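PDB 1XFJ: purine nucleoside phosphorylase, which probably splits inosine and S-methyl-5'-thioadenosine with phosphate, and deaminates adenosine to inosine. Local coordinates for residues 50-53 / 54-58; 132-135 / 136-140; 230-233 / 234-237. All coordinates share one frame; numbering follows the deposited sequence.

Contact 1: 50-53 / 54-58; sequences ADVE and ENRAR
The carbonyls of Ala50, Asp51, Val52 and Glu53 accept the amides of Glu54, Asn55, Arg56 and Ala57 in turn, so 50-53 and 54-58 are successive turns of the alpha helix 49-62. On this regular frame two acidic side chains find an arginine three or four residues on. Glu53 and Arg56 run side by side in the same direction, their carboxylate and guanidinium planes 22° apart. Their charges remain separated, with Glu53 OE2 4.2 Å from Arg56 NE and well out of the guanidinium plane. A water completes the link: it donates to Glu53 OE1 at 2.7 Å and accepts from Arg56 NE at 2.9 Å. Glu53 OE2 is instead held by a salt bridge with Arg43. The next residue, Glu54, bends its chain at chi2 (66°) and presents OE2 to Arg58 NE, one turn on, at 2.8 Å. This bond is nearly straight, at 174°, with the oxygen in the guanidinium plane and using its anti lone pair. Asn55 faces the loop before the helix, where OD1 is bonded to Val31 N, and ND2 to Asn40 O and Ser32 OG, while Arg56 rests on Leu70 and Val72 of strand 70-72. The chemistry implies two grades of pairing along one helix: a direct ion pair at Glu54 and Arg58, and a water-mediated link at Glu53 and Arg56, where Arg43 probably offsets much of the carboxylate's charge.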
ATOM      1  N   ALA A  50      -1.055 -14.684 -17.303  1.00  6.41           N
ATOM      2  CA  ALA A  50       0.228 -15.367 -17.191  1.00  5.25           C
ATOM      3  C   ALA A  50       1.359 -14.400 -16.868  1.00  4.67           C
ATOM      4  O   ALA A  50       2.256 -14.726 -16.091  1.00  4.81           O
ATOM      5  CB  ALA A  50       0.536 -16.122 -18.482  1.00  6.36           C
ATOM      6  N   ASP A  51       1.329 -13.217 -17.473  1.00  3.52           N
ATOM      7  CA  ASP A  51       2.369 -12.228 -17.212  1.00  3.65           C
ATOM      8  C   ASP A  51       2.244 -11.749 -15.765  1.00  3.44           C
ATOM      9  O   ASP A  51       3.246 -11.605 -15.062  1.00  3.27           O
ATOM     10  CB  ASP A  51       2.261 -11.037 -18.182  1.00  3.87           C
ATOM     11  CG  ASP A  51       2.765 -11.368 -19.588  1.00  5.31           C
ATOM     12  OD1 ASP A  51       3.478 -12.380 -19.754  1.00  7.63           O
ATOM     13  OD2 ASP A  51       2.460 -10.606 -20.531  1.00  5.21           O
ATOM     14  N   VAL A  52       1.011 -11.504 -15.326  1.00  5.13           N
ATOM     15  CA  VAL A  52       0.771 -11.059 -13.956  1.00  3.87           C
ATOM     16  C   VAL A  52       1.345 -12.084 -12.986  1.00  4.50           C
ATOM     17  O   VAL A  52       1.985 -11.729 -12.000  1.00  4.56           O
ATOM     18  CB  VAL A  52      -0.736 -10.886 -13.673  1.00  3.76           C
ATOM     19  CG1 VAL A  52      -0.959 -10.608 -12.195  1.00  3.06           C
ATOM     20  CG2 VAL A  52      -1.297  -9.743 -14.520  1.00  4.94           C
ATOM     21  N   GLU A  53       1.121 -13.363 -13.266  1.00  5.47           N
ATOM     22  CA  GLU A  53       1.648 -14.407 -12.399  1.00  4.45           C
ATOM     23  C   GLU A  53       3.173 -14.418 -12.394  1.00  4.96           C
ATOM     24  O   GLU A  53       3.796 -14.666 -11.357  1.00  3.03           O
ATOM     25  CB  GLU A  53       1.110 -15.771 -12.828  1.00  7.70           C
ATOM     26  CG  GLU A  53      -0.365 -15.943 -12.504  1.00 10.45           C
ATOM     27  CD  GLU A  53      -0.654 -15.714 -11.029  1.00 15.15           C
ATOM     28  OE1 GLU A  53      -0.093 -16.450 -10.190  1.00 17.18           O
ATOM     29  OE2 GLU A  53      -1.439 -14.795 -10.706  1.00 13.14           O
ATOM     30  N   GLU A  54       3.776 -14.149 -13.548  1.00  3.53           N
ATOM     31  CA  GLU A  54       5.231 -14.123 -13.642  1.00  3.21           C
ATOM     32  C   GLU A  54       5.770 -12.952 -12.833  1.00  3.10           C
ATOM     33  O   GLU A  54       6.791 -13.072 -12.159  1.00  3.08           O
ATOM     34  CB  GLU A  54       5.669 -14.004 -15.105  1.00  4.54           C
ATOM     35  CG  GLU A  54       7.140 -13.651 -15.326  1.00  3.04           C
ATOM     36  CD  GLU A  54       8.108 -14.725 -14.861  1.00  4.92           C
ATOM     37  OE1 GLU A  54       7.683 -15.886 -14.697  1.00  4.65           O
ATOM     38  OE2 GLU A  54       9.306 -14.410 -14.677  1.00  6.11           O
ATOM     39  N   ASN A  55       5.080 -11.818 -12.887  1.00  3.39           N
ATOM     40  CA  ASN A  55       5.528 -10.657 -12.129  1.00  3.07           C
ATOM     41  C   ASN A  55       5.462 -10.957 -10.637  1.00  3.01           C
ATOM     42  O   ASN A  55       6.384 -10.627  -9.889  1.00  3.33           O
ATOM     43  CB  ASN A  55       4.682  -9.430 -12.470  1.00  3.08           C
ATOM     44  CG  ASN A  55       4.850  -9.000 -13.912  1.00  3.06           C
ATOM     45  OD1 ASN A  55       5.959  -9.018 -14.444  1.00  3.75           O
ATOM     46  ND2 ASN A  55       3.753  -8.605 -14.552  1.00  3.27           N
ATOM     47  N   ARG A  56       4.372 -11.589 -10.209  1.00  3.28           N
ATOM     48  CA  ARG A  56       4.208 -11.945  -8.804  1.00  4.26           C
ATOM     49  C   ARG A  56       5.310 -12.912  -8.372  1.00  4.80           C
ATOM     50  O   ARG A  56       5.828 -12.820  -7.262  1.00  4.49           O
ATOM     51  CB  ARG A  56       2.836 -12.587  -8.569  1.00  5.53           C
ATOM     52  CG  ARG A  56       1.677 -11.604  -8.551  1.00  7.96           C
ATOM     53  CD  ARG A  56       0.341 -12.327  -8.423  1.00 10.20           C
ATOM     54  NE  ARG A  56       0.323 -13.234  -7.280  1.00 13.62           N
ATOM     55  CZ  ARG A  56      -0.380 -13.034  -6.171  1.00 13.92           C
ATOM     56  NH1 ARG A  56      -1.137 -11.953  -6.043  1.00 15.88           N
ATOM     57  NH2 ARG A  56      -0.321 -13.919  -5.185  1.00 15.82           N
ATOM     58  N   ALA A  57       5.670 -13.836  -9.258  1.00  4.84           N
ATOM     59  CA  ALA A  57       6.711 -14.810  -8.948  1.00  4.88           C
ATOM     60  C   ALA A  57       8.061 -14.119  -8.781  1.00  4.88           C
ATOM     61  O   ALA A  57       8.855 -14.479  -7.909  1.00  5.18           O
ATOM     62  CB  ALA A  57       6.786 -15.858 -10.047  1.00  6.17           C
ATOM     63  N   ARG A  58       8.323 -13.119  -9.616  1.00  4.92           N
ATOM     64  CA  ARG A  58       9.584 -12.393  -9.531  1.00  5.95           C
ATOM     65  C   ARG A  58       9.707 -11.698  -8.186  1.00  5.77           C
ATOM     66  O   ARG A  58      10.776 -11.700  -7.567  1.00  6.26           O
ATOM     67  CB  ARG A  58       9.679 -11.365 -10.657  1.00  5.81           C
ATOM     68  CG  ARG A  58       9.706 -12.016 -12.020  1.00  8.05           C
ATOM     69  CD  ARG A  58      10.047 -11.053 -13.136  1.00  6.70           C
ATOM     70  NE  ARG A  58      10.332 -11.818 -14.346  1.00  7.98           N
ATOM     71  CZ  ARG A  58      11.023 -11.370 -15.388  1.00  7.38           C
ATOM     72  NH1 ARG A  58      11.514 -10.138 -15.395  1.00  7.25           N
ATOM     73  NH2 ARG A  58      11.246 -12.174 -16.415  1.00  7.35           N
TER
HETATM   74  O   HOH W   1       1.098 -15.994  -7.814  1.00 22.15           O

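Contact 2: 132-135 / 136-140; sequences AGWR and GALDG
Gly133 O receives Ala137 N at 3.0 Å, the first of four i to i+4 bonds that build the short helix 134-139 directly behind strand 126-132. This is a strand-to-helix junction whose short helix has a glycine at either end. Gly133 occupies the N-cap. Gly140 leaves the helix with a positive phi of 111°, its N still bonded to Gly136 O, and is at once the N-cap of helix 141-151. Ala132, the last residue of the strand, brings CB to 4.4 Å from Ala137 CB. On the side facing helix 176-185, Trp134 and Leu138 are one turn apart: Leu138 CD2 comes to the edge of the indole of Trp134 near its plane, 4.4 Å from CZ3. Both residues pack on that helix through Arg181 and Phe182, and Trp134 also meets the ring of Phe178 edge-to-face. Arg135 folds back toward Trp134, the bend at chi3 (-65°) placing CH2 of the indole over one guanidinium face, offset toward its rim. Asp139 lies alongside Arg135 and points the same way, with Asp139 OD2 3.5 Å from Arg135 CG. The charged ends do not meet directly, Arg135 NH1 standing 5.1 Å from Asp139 OD2. A water spans them in the guanidinium plane, accepting from Arg135 NH1 at 2.9 Å and donating to Asp139 OD2 at 2.7 Å.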
ATOM      1  N   ALA A 132      -4.271   1.579   1.819  1.00  3.05           N
ATOM      2  CA  ALA A 132      -5.007   2.746   2.285  1.00  3.06           C
ATOM      3  C   ALA A 132      -5.338   3.789   1.230  1.00  3.40           C
ATOM      4  O   ALA A 132      -4.595   4.756   1.045  1.00  3.00           O
ATOM      5  CB  ALA A 132      -4.258   3.414   3.438  1.00  3.16           C
ATOM      6  N   GLY A 133      -6.450   3.585   0.534  1.00  3.30           N
ATOM      7  CA  GLY A 133      -6.892   4.566  -0.436  1.00  4.42           C
ATOM      8  C   GLY A 133      -7.591   5.613   0.414  1.00  4.61           C
ATOM      9  O   GLY A 133      -7.562   5.512   1.640  1.00  5.67           O
ATOM     10  N   TRP A 134      -8.229   6.607  -0.191  1.00  4.96           N
ATOM     11  CA  TRP A 134      -8.889   7.618   0.625  1.00  4.43           C
ATOM     12  C   TRP A 134     -10.014   7.026   1.471  1.00  3.78           C
ATOM     13  O   TRP A 134     -10.191   7.407   2.624  1.00  4.19           O
ATOM     14  CB  TRP A 134      -9.432   8.771  -0.239  1.00  4.57           C
ATOM     15  CG  TRP A 134     -10.600   8.429  -1.122  1.00  4.48           C
ATOM     16  CD1 TRP A 134     -10.559   8.093  -2.447  1.00  3.20           C
ATOM     17  CD2 TRP A 134     -11.981   8.400  -0.742  1.00  4.07           C
ATOM     18  NE1 TRP A 134     -11.834   7.858  -2.915  1.00  4.99           N
ATOM     19  CE2 TRP A 134     -12.723   8.039  -1.888  1.00  4.98           C
ATOM     20  CE3 TRP A 134     -12.665   8.644   0.459  1.00  3.41           C
ATOM     21  CZ2 TRP A 134     -14.118   7.916  -1.871  1.00  5.98           C
ATOM     22  CZ3 TRP A 134     -14.050   8.520   0.477  1.00  3.48           C
ATOM     23  CH2 TRP A 134     -14.762   8.159  -0.684  1.00  5.17           C
ATOM     24  N   ARG A 135     -10.757   6.079   0.905  1.00  3.03           N
ATOM     25  CA  ARG A 135     -11.870   5.465   1.623  1.00  4.56           C
ATOM     26  C   ARG A 135     -11.399   4.641   2.815  1.00  4.76           C
ATOM     27  O   ARG A 135     -11.889   4.821   3.931  1.00  4.19           O
ATOM     28  CB  ARG A 135     -12.700   4.591   0.676  1.00  3.32           C
ATOM     29  CG  ARG A 135     -14.020   4.103   1.275  1.00  6.25           C
ATOM     30  CD  ARG A 135     -14.811   3.255   0.276  1.00  7.07           C
ATOM     31  NE  ARG A 135     -15.252   4.024  -0.887  1.00  9.44           N
ATOM     32  CZ  ARG A 135     -16.278   4.871  -0.889  1.00 10.43           C
ATOM     33  NH1 ARG A 135     -16.990   5.070   0.215  1.00 10.26           N
ATOM     34  NH2 ARG A 135     -16.592   5.523  -2.002  1.00 12.44           N
ATOM     35  N   GLY A 136     -10.449   3.740   2.578  1.00  3.68           N
ATOM     36  CA  GLY A 136      -9.935   2.917   3.660  1.00  5.82           C
ATOM     37  C   GLY A 136      -9.313   3.767   4.752  1.00  5.38           C
ATOM     38  O   GLY A 136      -9.536   3.537   5.941  1.00  5.19           O
ATOM     39  N   ALA A 137      -8.527   4.760   4.351  1.00  4.97           N
ATOM     40  CA  ALA A 137      -7.882   5.638   5.318  1.00  4.84           C
ATOM     41  C   ALA A 137      -8.923   6.359   6.171  1.00  5.34           C
ATOM     42  O   ALA A 137      -8.802   6.425   7.397  1.00  3.79           O
ATOM     43  CB  ALA A 137      -7.008   6.653   4.599  1.00  5.71           C
ATOM     44  N   LEU A 138      -9.953   6.892   5.522  1.00  4.23           N
ATOM     45  CA  LEU A 138     -10.996   7.611   6.243  1.00  4.87           C
ATOM     46  C   LEU A 138     -11.773   6.704   7.192  1.00  4.87           C
ATOM     47  O   LEU A 138     -12.064   7.086   8.330  1.00  4.80           O
ATOM     48  CB  LEU A 138     -11.971   8.257   5.255  1.00  5.50           C
ATOM     49  CG  LEU A 138     -13.144   9.006   5.889  1.00  5.87           C
ATOM     50  CD1 LEU A 138     -12.618  10.181   6.704  1.00  7.71           C
ATOM     51  CD2 LEU A 138     -14.091   9.491   4.797  1.00  8.16           C
ATOM     52  N   ASP A 139     -12.098   5.502   6.728  1.00  5.08           N
ATOM     53  CA  ASP A 139     -12.872   4.561   7.530  1.00  5.09           C
ATOM     54  C   ASP A 139     -12.106   3.851   8.647  1.00  5.86           C
ATOM     55  O   ASP A 139     -12.721   3.276   9.547  1.00  6.39           O
ATOM     56  CB  ASP A 139     -13.556   3.535   6.619  1.00  5.73           C
ATOM     57  CG  ASP A 139     -14.586   4.172   5.690  1.00  7.28           C
ATOM     58  OD1 ASP A 139     -15.111   5.256   6.031  1.00 11.11           O
ATOM     59  OD2 ASP A 139     -14.886   3.586   4.626  1.00  6.35           O
ATOM     60  N   GLY A 140     -10.776   3.881   8.594  1.00  4.29           N
ATOM     61  CA  GLY A 140      -9.995   3.254   9.651  1.00  4.94           C
ATOM     62  C   GLY A 140      -9.187   2.000   9.346  1.00  4.00           C
ATOM     63  O   GLY A 140      -8.931   1.198  10.253  1.00  3.07           O
TER
HETATM   64  O   HOH W   2     -17.011   3.960   2.943  1.00 19.82           O

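Contact 3: 230-233 / 234-237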
ATOM      1  N   ARG A 230       1.840   9.433  -9.391  1.00  5.22           N
ATOM      2  CA  ARG A 230       1.314  10.156 -10.543  1.00  6.09           C
ATOM      3  C   ARG A 230       2.378  10.962 -11.275  1.00  6.95           C
ATOM      4  O   ARG A 230       2.386  11.024 -12.506  1.00  7.45           O
ATOM      5  CB  ARG A 230       0.182  11.087 -10.097  1.00  6.95           C
ATOM      6  CG  ARG A 230      -0.492  11.863 -11.226  1.00 10.21           C
ATOM      7  CD  ARG A 230       0.199  13.193 -11.490  1.00 12.59           C
ATOM      8  NE  ARG A 230      -0.482  13.974 -12.520  1.00 17.18           N
ATOM      9  CZ  ARG A 230      -0.348  13.774 -13.828  1.00 18.99           C
ATOM     10  NH1 ARG A 230       0.450  12.814 -14.281  1.00 20.04           N
ATOM     11  NH2 ARG A 230      -1.015  14.532 -14.688  1.00 20.66           N
ATOM     12  N   ALA A 231       3.277  11.569 -10.511  1.00  6.69           N
ATOM     13  CA  ALA A 231       4.326  12.402 -11.079  1.00  8.09           C
ATOM     14  C   ALA A 231       5.497  11.652 -11.707  1.00  8.41           C
ATOM     15  O   ALA A 231       6.073  12.123 -12.686  1.00  9.80           O
ATOM     16  CB  ALA A 231       4.845  13.357 -10.016  1.00  7.71           C
ATOM     17  N   GLU A 232       5.850  10.497 -11.153  1.00  7.17           N
ATOM     18  CA  GLU A 232       6.987   9.732 -11.665  1.00  7.06           C
ATOM     19  C   GLU A 232       6.601   8.529 -12.515  1.00  5.96           C
ATOM     20  O   GLU A 232       6.703   7.385 -12.073  1.00  6.24           O
ATOM     21  CB  GLU A 232       7.865   9.268 -10.503  1.00  8.87           C
ATOM     22  CG  GLU A 232       8.283  10.390  -9.564  1.00 10.41           C
ATOM     23  CD  GLU A 232       9.240   9.913  -8.494  1.00 12.40           C
ATOM     24  OE1 GLU A 232      10.378   9.539  -8.842  1.00 15.47           O
ATOM     25  OE2 GLU A 232       8.849   9.907  -7.308  1.00 14.88           O
ATOM     26  N   GLU A 233       6.182   8.800 -13.746  1.00  6.77           N
ATOM     27  CA  GLU A 233       5.777   7.757 -14.680  1.00  6.33           C
ATOM     28  C   GLU A 233       6.917   6.787 -14.978  1.00  5.79           C
ATOM     29  O   GLU A 233       6.684   5.644 -15.368  1.00  6.45           O
ATOM     30  CB  GLU A 233       5.273   8.405 -15.973  1.00  9.60           C
ATOM     31  CG  GLU A 233       4.950   7.439 -17.092  1.00 14.25           C
ATOM     32  CD  GLU A 233       4.328   8.137 -18.285  1.00 17.74           C
ATOM     33  OE1 GLU A 233       4.831   9.215 -18.671  1.00 19.34           O
ATOM     34  OE2 GLU A 233       3.341   7.607 -18.838  1.00 19.71           O
ATOM     35  N   GLU A 234       8.147   7.251 -14.788  1.00  5.06           N
ATOM     36  CA  GLU A 234       9.333   6.434 -15.023  1.00  4.71           C
ATOM     37  C   GLU A 234       9.351   5.232 -14.084  1.00  5.64           C
ATOM     38  O   GLU A 234       9.779   4.137 -14.459  1.00  4.95           O
ATOM     39  CB  GLU A 234      10.593   7.273 -14.783  1.00  7.17           C
ATOM     40  CG  GLU A 234      11.907   6.490 -14.834  1.00  7.70           C
ATOM     41  CD  GLU A 234      13.102   7.310 -14.365  1.00 10.65           C
ATOM     42  OE1 GLU A 234      12.939   8.526 -14.125  1.00  7.31           O
ATOM     43  OE2 GLU A 234      14.211   6.740 -14.240  1.00  8.28           O
ATOM     44  N   TRP A 235       8.865   5.445 -12.865  1.00  4.98           N
ATOM     45  CA  TRP A 235       8.880   4.405 -11.847  1.00  6.01           C
ATOM     46  C   TRP A 235       7.553   3.846 -11.356  1.00  5.33           C
ATOM     47  O   TRP A 235       7.524   2.743 -10.815  1.00  3.81           O
ATOM     48  CB  TRP A 235       9.653   4.908 -10.625  1.00  6.56           C
ATOM     49  CG  TRP A 235      11.060   5.283 -10.916  1.00  5.85           C
ATOM     50  CD1 TRP A 235      11.576   6.544 -11.013  1.00  5.76           C
ATOM     51  CD2 TRP A 235      12.144   4.384 -11.157  1.00  4.41           C
ATOM     52  NE1 TRP A 235      12.922   6.486 -11.297  1.00  3.17           N
ATOM     53  CE2 TRP A 235      13.296   5.170 -11.392  1.00  5.59           C
ATOM     54  CE3 TRP A 235      12.257   2.989 -11.196  1.00  5.26           C
ATOM     55  CZ2 TRP A 235      14.543   4.606 -11.664  1.00  5.24           C
ATOM     56  CZ3 TRP A 235      13.501   2.428 -11.466  1.00  3.03           C
ATOM     57  CH2 TRP A 235      14.626   3.237 -11.696  1.00  5.28           C
ATOM     58  N   PHE A 236       6.459   4.578 -11.530  1.00  5.14           N
ATOM     59  CA  PHE A 236       5.188   4.094 -10.993  1.00  3.41           C
ATOM     60  C   PHE A 236       3.965   4.138 -11.893  1.00  3.44           C
ATOM     61  O   PHE A 236       3.847   5.001 -12.763  1.00  3.26           O
ATOM     62  CB  PHE A 236       4.859   4.875  -9.716  1.00  3.77           C
ATOM     63  CG  PHE A 236       5.990   4.922  -8.727  1.00  3.12           C
ATOM     64  CD1 PHE A 236       6.413   3.766  -8.074  1.00  5.60           C
ATOM     65  CD2 PHE A 236       6.653   6.117  -8.471  1.00  3.13           C
ATOM     66  CE1 PHE A 236       7.485   3.799  -7.180  1.00  3.63           C
ATOM     67  CE2 PHE A 236       7.728   6.164  -7.578  1.00  3.43           C
ATOM     68  CZ  PHE A 236       8.144   5.003  -6.933  1.00  3.45           C
ATOM     69  N   PHE A 237       3.061   3.183 -11.671  1.00  3.37           N
ATOM     70  CA  PHE A 237       1.792   3.126 -12.387  1.00  3.77           C
ATOM     71  C   PHE A 237       0.951   4.158 -11.636  1.00  3.65           C
ATOM     72  O   PHE A 237       1.232   4.450 -10.471  1.00  4.43           O
ATOM     73  CB  PHE A 237       1.120   1.759 -12.227  1.00  3.68           C
ATOM     74  CG  PHE A 237       1.851   0.624 -12.886  1.00  3.11           C
ATOM     75  CD1 PHE A 237       2.106   0.640 -14.252  1.00  4.14           C
ATOM     76  CD2 PHE A 237       2.255  -0.478 -12.141  1.00  3.58           C
ATOM     77  CE1 PHE A 237       2.755  -0.432 -14.867  1.00  3.56           C
ATOM     78  CE2 PHE A 237       2.902  -1.551 -12.744  1.00  3.76           C
ATOM     79  CZ  PHE A 237       3.153  -1.527 -14.111  1.00  3.15           C
TER
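The ring of Phe236 meets Glu232 at its edge, where OE2 lies in the ring plane 3.9 Å from CE2, while Trp235 CB sits 3.7 Å above the centre of one face. The carboxylate of Glu232 stands almost perpendicular to that ring, with 87° between the planes. One face of the Trp235 indole carries Glu234 CG, offset toward the rim. Glu232 OE1 approaches Trp235 CD1 to 3.9 Å, obliquely to the ring. Glu232 thus touches both aromatic residues, through OE1 and OE2, and its first torsion explains the position: with CG beside the backbone N (chi1 -52°) and the chain then extended, the carboxylate is carried along the Phe236 side chain. Its polar end is held by a salt bridge from OE2 to Arg227, which also makes a cation-pi contact with Trp235, so one arginine serves both partners. The buried Phe236 also packs on Leu253 of strand 253-259. In the backbone, Glu232 O takes two amides. Phe236 N lies 2.9 Å from Glu232 O, close to the line of the carbonyl, whereas Trp235 N, 3.0 Å from that same Glu232 O, is 53° out of the carbonyl plane. The paired i to i+3 and i to i+4 bonds mark a beta turn overlapping an alpha turn, in the loop between strand 221-224 and helix 239-244.

Contacts 1, 2 and 3 follow one another along the chain without overlap. Contacts 1 and 2 lie on opposite sides of the chain's centre, about 28 Å apart between centres. The centre of contact 3 is about 20 Å from that of contact 1 and 22 Å from that of contact 2, and no two of them touch. Contacts 1 and 3 both border the five-stranded sheet, through strands 70-72 and 253-259 respectively. Both also tie down residues 27-32: Arg27 and Gln28 bond to contact 3, Gly29, Val31 and Ser32 to contact 1. Contact 2 instead begins on the last residue of strand 126-132 and continues into helix 134-139, joining the six-stranded sheet to helix 176-185.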